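PDB 4UUL: L-lactate dehydrogenase, which interconverts lactate and pyruvate with NAD as cofactor and probably acts on malate and oxaloacetate as well. Local coordinates for residues Glu273-Pro276 with Tyr277-Pro281; Pro244-Ala247 with Ala248-Met252; His214-Phe218 with Asp219-Lys223; Cys136-Ala139 with Met140-Lys144; Tyr163-Val166 with Ala167-Leu170. The protein carries 1 engineered substitution. All coordinates share one frame; numbering follows the deposited sequence.

Contact 1 (Glu273-Pro276 with Tyr277-Pro281); sequences EGNP and YGIKP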
# COMPACT_ATOMS: atom_id res chain seq x y z
N GLU B 273 17.06 -32.01 2.43
CA GLU B 273 17.32 -33.44 2.48
C GLU B 273 16.78 -34.06 3.76
O GLU B 273 16.25 -35.19 3.75
CB GLU B 273 18.82 -33.75 2.35
CG GLU B 273 19.13 -35.28 2.22
CD GLU B 273 20.60 -35.55 1.93
OE1 GLU B 273 21.32 -34.60 1.56
OE2 GLU B 273 21.02 -36.73 2.07
N GLY B 274 16.90 -33.38 4.88
CA GLY B 274 16.42 -34.08 6.09
C GLY B 274 14.93 -34.03 6.41
O GLY B 274 14.54 -34.41 7.51
N ASN B 275 14.08 -33.57 5.49
CA ASN B 275 12.73 -33.17 5.87
C ASN B 275 11.89 -34.31 6.41
O ASN B 275 12.05 -35.45 6.00
CB ASN B 275 12.01 -32.42 4.74
CG ASN B 275 11.49 -33.35 3.66
OD1 ASN B 275 10.40 -33.93 3.76
ND2 ASN B 275 12.25 -33.51 2.62
N PRO B 276 10.98 -34.01 7.34
CA PRO B 276 10.32 -35.17 7.96
C PRO B 276 9.02 -35.58 7.26
O PRO B 276 8.29 -36.42 7.82
CB PRO B 276 10.05 -34.69 9.38
CG PRO B 276 9.82 -33.22 9.20
CD PRO B 276 10.78 -32.78 8.11
N TYR B 277 8.77 -35.07 6.05
CA TYR B 277 7.47 -35.32 5.39
C TYR B 277 7.56 -36.16 4.12
O TYR B 277 6.60 -36.29 3.37
CB TYR B 277 6.74 -34.00 5.17
CG TYR B 277 6.48 -33.31 6.49
CD1 TYR B 277 5.71 -33.91 7.48
CD2 TYR B 277 7.02 -32.06 6.76
CE1 TYR B 277 5.54 -33.33 8.73
CE2 TYR B 277 6.81 -31.44 7.98
CZ TYR B 277 6.06 -32.06 8.96
OH TYR B 277 5.85 -31.50 10.21
N GLY B 278 8.73 -36.77 3.90
CA GLY B 278 8.86 -37.73 2.82
C GLY B 278 8.91 -37.10 1.44
O GLY B 278 8.50 -37.75 0.45
N ILE B 279 9.43 -35.88 1.34
CA ILE B 279 9.53 -35.22 0.05
C ILE B 279 10.98 -35.34 -0.45
O ILE B 279 11.92 -35.12 0.28
CB ILE B 279 9.14 -33.73 0.17
CG1 ILE B 279 7.82 -33.58 0.91
CG2 ILE B 279 9.08 -33.09 -1.21
CD1 ILE B 279 6.66 -34.33 0.35
N LYS B 280 11.10 -35.69 -1.71
CA LYS B 280 12.41 -35.87 -2.33
C LYS B 280 13.11 -34.53 -2.64
O LYS B 280 12.47 -33.61 -3.16
CB LYS B 280 12.22 -36.63 -3.62
CG LYS B 280 13.51 -37.05 -4.25
CD LYS B 280 13.33 -37.71 -5.60
CE LYS B 280 14.63 -38.28 -6.13
NZ LYS B 280 15.02 -39.51 -5.42
N PRO B 281 14.40 -34.40 -2.36
CA PRO B 281 15.17 -33.23 -2.79
C PRO B 281 15.14 -33.05 -4.28
O PRO B 281 14.99 -34.01 -5.04
CB PRO B 281 16.58 -33.53 -2.32
CG PRO B 281 16.40 -34.55 -1.20
CD PRO B 281 15.23 -35.37 -1.59
O HOH W 1 10.95 -37.70 5.27

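Contact 2 (Pro244-Ala247 with Ala248-Met252); sequences PTKA and AIQHM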
# COMPACT_ATOMS: atom_id res chain seq x y z
N PRO B 244 -1.43 -10.09 -3.02
CA PRO B 244 -0.10 -10.73 -3.15
C PRO B 244 1.00 -9.86 -2.58
O PRO B 244 1.97 -10.39 -2.05
CB PRO B 244 0.05 -10.97 -4.65
CG PRO B 244 -0.95 -10.09 -5.31
CD PRO B 244 -2.10 -9.97 -4.33
N THR B 245 0.85 -8.53 -2.65
CA THR B 245 1.87 -7.66 -2.09
C THR B 245 1.96 -7.84 -0.58
O THR B 245 3.04 -7.94 0.00
CB THR B 245 1.59 -6.19 -2.43
OG1 THR B 245 1.66 -5.98 -3.85
CG2 THR B 245 2.59 -5.29 -1.78
N LYS B 246 0.79 -7.89 0.09
CA LYS B 246 0.71 -8.08 1.53
C LYS B 246 1.44 -9.39 1.89
O LYS B 246 2.23 -9.45 2.82
CB LYS B 246 -0.74 -8.06 1.97
CG LYS B 246 -0.96 -8.14 3.49
CD LYS B 246 -0.96 -9.52 4.08
CE LYS B 246 -1.15 -9.45 5.59
NZ LYS B 246 -1.28 -10.79 6.20
N ALA B 247 1.12 -10.47 1.18
CA ALA B 247 1.74 -11.76 1.43
C ALA B 247 3.25 -11.73 1.18
O ALA B 247 4.01 -12.35 1.91
CB ALA B 247 1.09 -12.82 0.54
N ALA B 248 3.68 -11.04 0.11
CA ALA B 248 5.08 -10.94 -0.22
C ALA B 248 5.90 -10.27 0.87
O ALA B 248 6.98 -10.74 1.26
CB ALA B 248 5.29 -10.29 -1.55
N ILE B 249 5.44 -9.12 1.31
CA ILE B 249 6.09 -8.42 2.41
C ILE B 249 6.11 -9.27 3.65
O ILE B 249 7.15 -9.39 4.31
CB ILE B 249 5.43 -7.06 2.67
CG1 ILE B 249 5.73 -6.14 1.47
CG2 ILE B 249 5.92 -6.41 4.00
CD1 ILE B 249 4.96 -4.88 1.50
N GLN B 250 4.99 -9.90 3.96
CA GLN B 250 4.87 -10.76 5.13
C GLN B 250 5.93 -11.90 5.10
O GLN B 250 6.65 -12.16 6.06
CB GLN B 250 3.47 -11.35 5.17
CG GLN B 250 3.21 -12.28 6.33
CD GLN B 250 1.76 -12.62 6.48
OE1 GLN B 250 0.95 -12.46 5.53
NE2 GLN B 250 1.38 -13.09 7.64
N HIS B 251 6.07 -12.53 3.95
CA HIS B 251 7.05 -13.59 3.78
C HIS B 251 8.45 -13.04 3.92
O HIS B 251 9.27 -13.58 4.68
CB HIS B 251 6.85 -14.21 2.38
CG HIS B 251 7.82 -15.29 2.00
ND1 HIS B 251 7.43 -16.51 1.51
CD2 HIS B 251 9.19 -15.28 1.93
CE1 HIS B 251 8.48 -17.22 1.19
NE2 HIS B 251 9.57 -16.50 1.41
N MET B 252 8.77 -11.96 3.20
CA MET B 252 10.13 -11.43 3.26
C MET B 252 10.48 -10.94 4.68
O MET B 252 11.60 -11.17 5.13
CB MET B 252 10.33 -10.33 2.24
CG MET B 252 11.80 -9.89 2.12
SD MET B 252 12.89 -11.12 1.38
CE MET B 252 12.54 -10.81 -0.37

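Contact 3 (His214-Phe218 with Asp219-Lys223); sequences HDYVF and DTFFK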
# COMPACT_ATOMS: atom_id res chain seq x y z
N HIS B 214 -17.16 -33.21 5.95
CA HIS B 214 -16.19 -33.80 5.07
C HIS B 214 -16.30 -33.21 3.67
O HIS B 214 -15.27 -32.97 3.02
CB HIS B 214 -16.41 -35.31 5.02
CG HIS B 214 -15.62 -36.00 3.97
ND1 HIS B 214 -16.06 -36.12 2.66
CD2 HIS B 214 -14.40 -36.59 4.01
CE1 HIS B 214 -15.14 -36.74 1.95
NE2 HIS B 214 -14.13 -37.04 2.74
N ASP B 215 -17.52 -32.98 3.20
CA ASP B 215 -17.71 -32.49 1.83
C ASP B 215 -17.21 -31.06 1.67
O ASP B 215 -16.72 -30.68 0.61
CB ASP B 215 -19.18 -32.55 1.43
CG ASP B 215 -19.70 -33.99 1.31
OD1 ASP B 215 -18.87 -34.91 1.14
OD2 ASP B 215 -20.93 -34.19 1.40
N TYR B 216 -17.34 -30.27 2.73
CA TYR B 216 -16.72 -28.97 2.78
C TYR B 216 -15.20 -29.08 2.75
O TYR B 216 -14.53 -28.54 1.86
CB TYR B 216 -17.18 -28.17 4.01
CG TYR B 216 -16.46 -26.84 4.06
CD1 TYR B 216 -16.91 -25.77 3.31
CD2 TYR B 216 -15.29 -26.68 4.80
CE1 TYR B 216 -16.21 -24.54 3.31
CE2 TYR B 216 -14.60 -25.49 4.83
CZ TYR B 216 -15.06 -24.42 4.07
OH TYR B 216 -14.33 -23.24 4.11
N VAL B 217 -14.64 -29.77 3.73
CA VAL B 217 -13.18 -29.83 3.88
C VAL B 217 -12.48 -30.35 2.65
O VAL B 217 -11.50 -29.75 2.19
CB VAL B 217 -12.78 -30.69 5.10
CG1 VAL B 217 -11.29 -30.88 5.16
CG2 VAL B 217 -13.33 -30.07 6.39
N PHE B 218 -12.97 -31.47 2.11
CA PHE B 218 -12.23 -32.20 1.09
C PHE B 218 -12.81 -32.05 -0.32
O PHE B 218 -12.43 -32.79 -1.23
CB PHE B 218 -12.15 -33.68 1.47
CG PHE B 218 -11.40 -33.92 2.74
CD1 PHE B 218 -9.99 -33.81 2.77
CD2 PHE B 218 -12.08 -34.23 3.91
CE1 PHE B 218 -9.30 -34.01 3.96
CE2 PHE B 218 -11.40 -34.42 5.11
CZ PHE B 218 -10.02 -34.32 5.15
N ASP B 219 -13.71 -31.10 -0.50
CA ASP B 219 -14.13 -30.74 -1.84
C ASP B 219 -14.41 -29.24 -2.03
O ASP B 219 -13.69 -28.55 -2.76
CB ASP B 219 -15.36 -31.54 -2.24
CG ASP B 219 -15.67 -31.38 -3.70
OD1 ASP B 219 -14.94 -31.98 -4.52
OD2 ASP B 219 -16.61 -30.62 -4.02
N THR B 220 -15.44 -28.73 -1.37
CA THR B 220 -15.84 -27.33 -1.52
C THR B 220 -14.71 -26.35 -1.18
O THR B 220 -14.49 -25.37 -1.91
CB THR B 220 -16.99 -26.98 -0.58
OG1 THR B 220 -18.09 -27.85 -0.81
CG2 THR B 220 -17.41 -25.52 -0.78
N PHE B 221 -14.02 -26.59 -0.07
CA PHE B 221 -13.03 -25.65 0.42
C PHE B 221 -11.96 -25.42 -0.66
O PHE B 221 -11.70 -24.28 -1.02
CB PHE B 221 -12.47 -26.14 1.74
CG PHE B 221 -11.21 -25.47 2.15
CD1 PHE B 221 -11.22 -24.20 2.68
CD2 PHE B 221 -10.03 -26.15 2.06
CE1 PHE B 221 -10.02 -23.60 3.05
CE2 PHE B 221 -8.87 -25.59 2.44
CZ PHE B 221 -8.84 -24.31 2.90
N PHE B 222 -11.39 -26.48 -1.22
CA PHE B 222 -10.33 -26.27 -2.24
C PHE B 222 -10.87 -25.61 -3.49
O PHE B 222 -10.16 -24.83 -4.18
CB PHE B 222 -9.61 -27.58 -2.61
CG PHE B 222 -8.46 -27.40 -3.57
CD1 PHE B 222 -7.29 -26.78 -3.17
CD2 PHE B 222 -8.55 -27.84 -4.89
CE1 PHE B 222 -6.23 -26.63 -4.04
CE2 PHE B 222 -7.50 -27.69 -5.76
CZ PHE B 222 -6.33 -27.07 -5.33
N LYS B 223 -12.12 -25.88 -3.82
CA LYS B 223 -12.72 -25.23 -4.97
C LYS B 223 -12.81 -23.73 -4.75
O LYS B 223 -12.53 -22.95 -5.66
CB LYS B 223 -14.10 -25.79 -5.25
CG LYS B 223 -14.04 -27.17 -5.89
CD LYS B 223 -15.42 -27.69 -6.15
CE LYS B 223 -15.39 -29.08 -6.74
NZ LYS B 223 -16.77 -29.58 -6.91
O HOH W 2 -11.20 -29.18 -0.36

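Contact 4 (Cys136-Ala139 with Met140-Lys144); sequences CEIA and MLHAK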
# COMPACT_ATOMS: atom_id res chain seq x y z
N CYS B 136 11.53 -20.61 -9.46
CA CYS B 136 12.50 -20.55 -8.38
C CYS B 136 13.60 -21.62 -8.55
O CYS B 136 14.78 -21.35 -8.43
CB CYS B 136 11.79 -20.72 -7.05
SG CYS B 136 12.83 -20.46 -5.59
N GLU B 137 13.17 -22.85 -8.81
CA GLU B 137 14.12 -23.94 -9.05
C GLU B 137 15.08 -23.58 -10.18
O GLU B 137 16.28 -23.81 -10.08
CB GLU B 137 13.36 -25.21 -9.35
CG GLU B 137 14.22 -26.43 -9.64
CD GLU B 137 15.06 -26.94 -8.51
OE1 GLU B 137 14.68 -26.80 -7.34
OE2 GLU B 137 16.11 -27.61 -8.82
N ILE B 138 14.54 -23.10 -11.30
CA ILE B 138 15.37 -22.77 -12.46
C ILE B 138 16.35 -21.65 -12.09
O ILE B 138 17.53 -21.72 -12.49
CB ILE B 138 14.48 -22.45 -13.68
CG1 ILE B 138 13.70 -23.71 -14.15
CG2 ILE B 138 15.28 -21.87 -14.81
CD1 ILE B 138 14.57 -24.89 -14.60
N ALA B 139 15.87 -20.59 -11.44
CA ALA B 139 16.80 -19.51 -11.09
C ALA B 139 17.91 -20.03 -10.21
O ALA B 139 19.10 -19.75 -10.47
CB ALA B 139 16.08 -18.40 -10.41
N MET B 140 17.56 -20.85 -9.23
CA MET B 140 18.55 -21.40 -8.32
C MET B 140 19.57 -22.27 -9.06
O MET B 140 20.77 -22.16 -8.81
CB MET B 140 17.83 -22.18 -7.23
CG MET B 140 18.76 -22.87 -6.25
SD MET B 140 17.92 -23.85 -4.99
CE MET B 140 16.96 -24.97 -5.94
N LEU B 141 19.10 -23.15 -9.94
CA LEU B 141 20.03 -24.01 -10.70
C LEU B 141 21.02 -23.25 -11.54
O LEU B 141 22.09 -23.73 -11.82
CB LEU B 141 19.24 -24.96 -11.62
CG LEU B 141 18.49 -26.10 -10.89
CD1 LEU B 141 17.65 -26.84 -11.90
CD2 LEU B 141 19.43 -27.07 -10.12
N HIS B 142 20.63 -22.04 -11.95
CA HIS B 142 21.45 -21.22 -12.81
C HIS B 142 22.13 -20.06 -12.09
O HIS B 142 22.61 -19.14 -12.72
CB HIS B 142 20.63 -20.75 -14.00
CG HIS B 142 20.24 -21.89 -14.89
ND1 HIS B 142 19.05 -22.58 -14.76
CD2 HIS B 142 20.90 -22.47 -15.93
CE1 HIS B 142 19.00 -23.54 -15.66
NE2 HIS B 142 20.10 -23.50 -16.38
N ALA B 143 22.23 -20.17 -10.77
CA ALA B 143 22.89 -19.15 -9.97
C ALA B 143 24.13 -19.77 -9.30
O ALA B 143 24.12 -20.21 -8.14
CB ALA B 143 21.92 -18.61 -8.92
N LYS B 144 25.23 -19.79 -10.02
CA LYS B 144 26.33 -20.67 -9.64
C LYS B 144 27.01 -20.30 -8.33
O LYS B 144 27.51 -21.17 -7.62
CB LYS B 144 27.33 -20.75 -10.77
CG LYS B 144 28.22 -19.56 -10.91
CD LYS B 144 29.12 -19.71 -12.15
CE LYS B 144 29.97 -18.47 -12.40
NZ LYS B 144 30.91 -18.66 -13.52

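Contact 5 (Tyr163-Val166 with Ala167-Leu170); sequences YYEV and ASKL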
# COMPACT_ATOMS: atom_id res chain seq x y z
N TYR B 163 -7.00 -19.11 5.51
CA TYR B 163 -7.35 -18.69 6.86
C TYR B 163 -8.65 -17.89 6.91
O TYR B 163 -9.49 -18.13 7.77
CB TYR B 163 -6.22 -17.87 7.52
CG TYR B 163 -5.26 -18.70 8.36
CD1 TYR B 163 -5.50 -18.92 9.71
CD2 TYR B 163 -4.11 -19.26 7.81
CE1 TYR B 163 -4.62 -19.68 10.46
CE2 TYR B 163 -3.22 -20.01 8.55
CZ TYR B 163 -3.49 -20.21 9.90
OH TYR B 163 -2.63 -20.96 10.67
N TYR B 164 -8.79 -16.95 6.01
CA TYR B 164 -10.00 -16.15 6.06
C TYR B 164 -11.23 -17.02 5.78
O TYR B 164 -12.26 -16.91 6.45
CB TYR B 164 -9.89 -14.99 5.10
CG TYR B 164 -10.96 -13.94 5.47
CD1 TYR B 164 -12.24 -14.04 4.96
CD2 TYR B 164 -10.66 -12.86 6.34
CE1 TYR B 164 -13.24 -13.13 5.27
CE2 TYR B 164 -11.65 -11.92 6.68
CZ TYR B 164 -12.92 -12.06 6.16
OH TYR B 164 -13.85 -11.13 6.48
N GLU B 165 -11.12 -17.93 4.82
CA GLU B 165 -12.25 -18.75 4.46
C GLU B 165 -12.66 -19.62 5.64
O GLU B 165 -13.82 -19.75 5.95
CB GLU B 165 -11.90 -19.59 3.23
CG GLU B 165 -12.80 -20.73 2.93
CD GLU B 165 -14.25 -20.30 2.63
OE1 GLU B 165 -14.49 -19.12 2.28
OE2 GLU B 165 -15.17 -21.16 2.75
N VAL B 166 -11.69 -20.26 6.28
CA VAL B 166 -12.01 -21.17 7.36
C VAL B 166 -12.52 -20.42 8.57
O VAL B 166 -13.50 -20.84 9.19
CB VAL B 166 -10.79 -22.05 7.73
CG1 VAL B 166 -11.07 -22.82 9.01
CG2 VAL B 166 -10.47 -22.97 6.55
N ALA B 167 -11.91 -19.30 8.89
CA ALA B 167 -12.36 -18.50 10.03
C ALA B 167 -13.80 -18.05 9.78
O ALA B 167 -14.64 -18.12 10.67
CB ALA B 167 -11.43 -17.29 10.21
N SER B 168 -14.11 -17.63 8.57
CA SER B 168 -15.46 -17.19 8.28
C SER B 168 -16.43 -18.36 8.39
O SER B 168 -17.52 -18.21 8.92
CB SER B 168 -15.58 -16.46 6.93
OG SER B 168 -15.34 -17.29 5.80
N LYS B 169 -16.03 -19.54 7.93
CA LYS B 169 -16.90 -20.70 7.94
C LYS B 169 -17.23 -21.09 9.39
O LYS B 169 -18.37 -21.44 9.70
CB LYS B 169 -16.23 -21.86 7.19
CG LYS B 169 -17.05 -23.16 7.16
CD LYS B 169 -18.23 -23.05 6.22
CE LYS B 169 -19.02 -24.34 6.20
NZ LYS B 169 -20.09 -24.31 5.18
N LEU B 170 -16.25 -20.94 10.27
CA LEU B 170 -16.40 -21.29 11.68
C LEU B 170 -16.95 -20.17 12.57
O LEU B 170 -17.22 -20.40 13.73
CB LEU B 170 -15.03 -21.70 12.21
CG LEU B 170 -14.40 -22.98 11.63
CD1 LEU B 170 -12.92 -23.00 11.96
CD2 LEU B 170 -15.08 -24.24 12.13
O HOH W 3 -15.01 -15.99 3.43

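Contact 1 (Glu273-Pro276 with Tyr277-Pro281)
The carboxamide of Asn275 is turned back over the chain that follows it, so that its two ends meet the two backbone groups of Ile279. Asn275 ND2 gives a hydrogen to Ile279 O at 2.9 Å, with the acceptor lying in the plane of the amide. Asn275 OD1 takes the N-H of Ile279 at 3.3 Å in return, in its own carbonyl plane and on a lone pair. Asn275 OD1 also accepts a second, less straight bond from Tyr277 N at 3.0 Å, tilted 23° from that plane. A first torsion of 78° places CG between the backbone N and the carbonyl carbon, the crowded position, and folds the amide inward. The bond from Asn275 OD1 to the N-H two residues on defines an Asx turn, here with proline at its second position, and it shapes the connection between the antiparallel strands 265-270 and 284-291. Pro276 and Tyr277 meet differently: Pro276 CG sits over one face of the phenol ring as a CH-pi contact, 3.9 Å from the centroid. The far end of that ring is fixed by Val300 and Phe303, both bonded to its hydroxyl. A water bridges the turn, donating to Asn275 O at 2.6 Å and accepting from Gly278 N, whose residue has the positive phi that favours glycine. At the mouth of the loop, Pro281 CG comes within 4.0 Å of Glu273 CA.

Contact 2 (Pro244-Ala247 with Ala248-Met252)
Pro244 O accepts Ala248 N at 2.8 Å, the first of four successive i to i+4 bonds that carry a regular alpha helix from Pro244-Ala247 into Ala248-Met252; the one from Ile249 N to Thr245 O is almost straight, at 178°. On the side facing helix 156-170 and the second subunit, Lys246 and Gln250 stand one turn apart and their side chains are joined at their ends. Lys246 starts with CG anti to the backbone N, then bends at its second torsion (-84°), which swings the otherwise extended chain forward along the helix toward Gln250. Lys246 NZ reaches Gln250 OE1 at 2.9 Å, from a position 50° above the amide plane and away from either lone pair. The approach is perhaps a compromise, since NZ also bonds Cys59 O of the second subunit and OE1 also receives Asn160 ND2. Ala247 and Ala248 present little more than methyl groups: Ala248 CB lies 3.4 Å from Pro244 O, while the Ala247 methyl faces Met156. Toward the interior, Thr245 touches Ile16 and His251 touches Leu154, two residues that bind NADH in other crystals of this protein. Helix 242-257 thus has one edge at the subunit interface and another beside the cofactor pocket, an arrangement in keeping with the two-domain architecture of the lactate and malate dehydrogenases.

Contact 3 (His214-Phe218 with Asp219-Lys223)
Asp219 enters the contact by its CB, which comes to 3.3 Å from Asp215 O, while its carboxylate leads away to Lys223 and forms a salt bridge through OD2 and its syn lone pair. Thr220, next in line, hands its backbone N-H to Asp215 O over 3.1 Å. This is a bond across five residues, the mark of a pi-type turn. Thr220 CG2 and CB also rest near Tyr216 CD1, the two side chains crossing at about a right angle. Phe221 repeats the wide spacing, with its N bonded to Tyr216 O at 2.8 Å, and it carries most of the hydrophobic contact. Phe221 CB lies over one face of the Tyr216 ring, offset toward the rim, as a CH-pi contact 4.1 Å from the centroid. Further out, Tyr216 OH meets the edge of the Phe221 ring at CD1, 3.6 Å away, with the two ring planes inclined at 48°. Tyr216 is carried there by a first torsion of 177°, which sends its ring forward along the helix, and the hydroxyl ends on Glu165 of helix 156-170. At Phe222 the backbone N no longer bonds directly to the preceding turn; a water accepts from Phe222 N at 2.8 Å and donates to Val217 O. That water probably keeps both polar groups paired where the widened turns interrupt the regular bonding, so that helix 214-236 can bend here without leaving either group lacking a partner.

Contact 4 (Cys136-Ala139 with Met140-Lys144)
His142 places its CG anti to the carbonyl carbon (chi1 -66°), a setting that lays the imidazole alongside Ile138, edge toward its carbonyl oxygen, and Glu137 bends at its second torsion (65°), folding its carboxylate toward Met140 and Leu141. The result at Ile138 O is a double grip by one residue. His142 ND1 donates to Ile138 O at 2.9 Å, with the oxygen lying in the ring plane, and His142 N donates to the same Ile138 O at 3.2 Å; the two arrive from opposite faces of the carbonyl plane. This pair of bonds fixes the rotation of the imidazole, whose ND1 also rests against Ile138 CG2 at 3.8 Å. Further round the helix the carboxylate lies among hydrocarbon. Glu137 OE1 meets the terminal methyl CE of Met140 at 3.2 Å, a methyl brought round by the bend at the end of the methionine chain, while Glu137 OE2 is 3.5 Å from both CG and CD1 of Leu141. A long and weak ion pair with Lys324 of helix 307-337 may partly balance this charge. Ordinary backbone bonds from Met140 N to Cys136 O and from Leu141 N to Glu137 O precede the point where His142 leaves helical angles. The arrangement closes helix 132-141, which packs through Ala139 and Met140 on Phe151 and forms the crossover between strands 124-127 and 151-153, a beta-alpha-beta unit of the NAD-binding Rossmann fold.

Contact 5 (Tyr163-Val166 with Ala167-Leu170)
The last turns of helix 156-170, in the C-terminal domain of the dehydrogenase fold, bring Tyr163-Val166 against Ala167-Leu170 with every i to i+4 backbone bond in place. Ala167 N meets Tyr163 O at 2.9 Å, and Leu170 N closes the series on Val166 O. The hydrophobic side of the contact is carried by Val166 and Leu170, which lie side by side and point the same way. Val166 CG1 and Leu170 CD1 are 3.5 Å apart, tighter than usual for two carbons. Val166 owes this to a first torsion of 170°, which sends CG1 forward along the helix, and its neighbourhood is completed by Phe221, Leu194 and Ile180. On the polar side stands Ser168, modelled in two conformers. In one of them its hydroxyl lies between the backbone N and the carbonyl carbon and comes back to the preceding turn. Ser168 OG is 2.9 Å from Glu165 O and 3.2 Å from Tyr164 O, two acceptors for a single proton. A water donates to Ser168 OG at 2.7 Å and, weakly, to Glu165 OE1. The remaining oxygen of Glu165, OE2, makes a salt bridge to Lys224 and has Tyr216 as a second partner, so the carboxylate is held mainly through OE2. Chemically, the helix surface is divided in two: one side is apolar, with Val166 and Leu170 packed together, while on the other a hydroxyl and a water link main-chain carbonyls to a carboxylate whose charge is probably balanced largely by Lys224.

Along the chain the order is contact 4, then 5, 3, 2 and 1. Contact 4 belongs to the NAD-binding domain, and the other four to the C-terminal domain. Contacts 3 and 5, with centres 13 Å apart, are the one pair that touches: helix 214-236 lies on helix 156-170 through Phe221 against Val166. Contact 4 lies across the chain's centre from both, about 35 Å from contact 3 between centres. Contact 2 is nearest that centre, whereas contact 1 shapes a peripheral loop, its nearest atoms about 7 Å from contact 4. The set thus spans both domains, with helix 242-257 on the cofactor side and contacts 3 and 5 forming a single helix-helix packing.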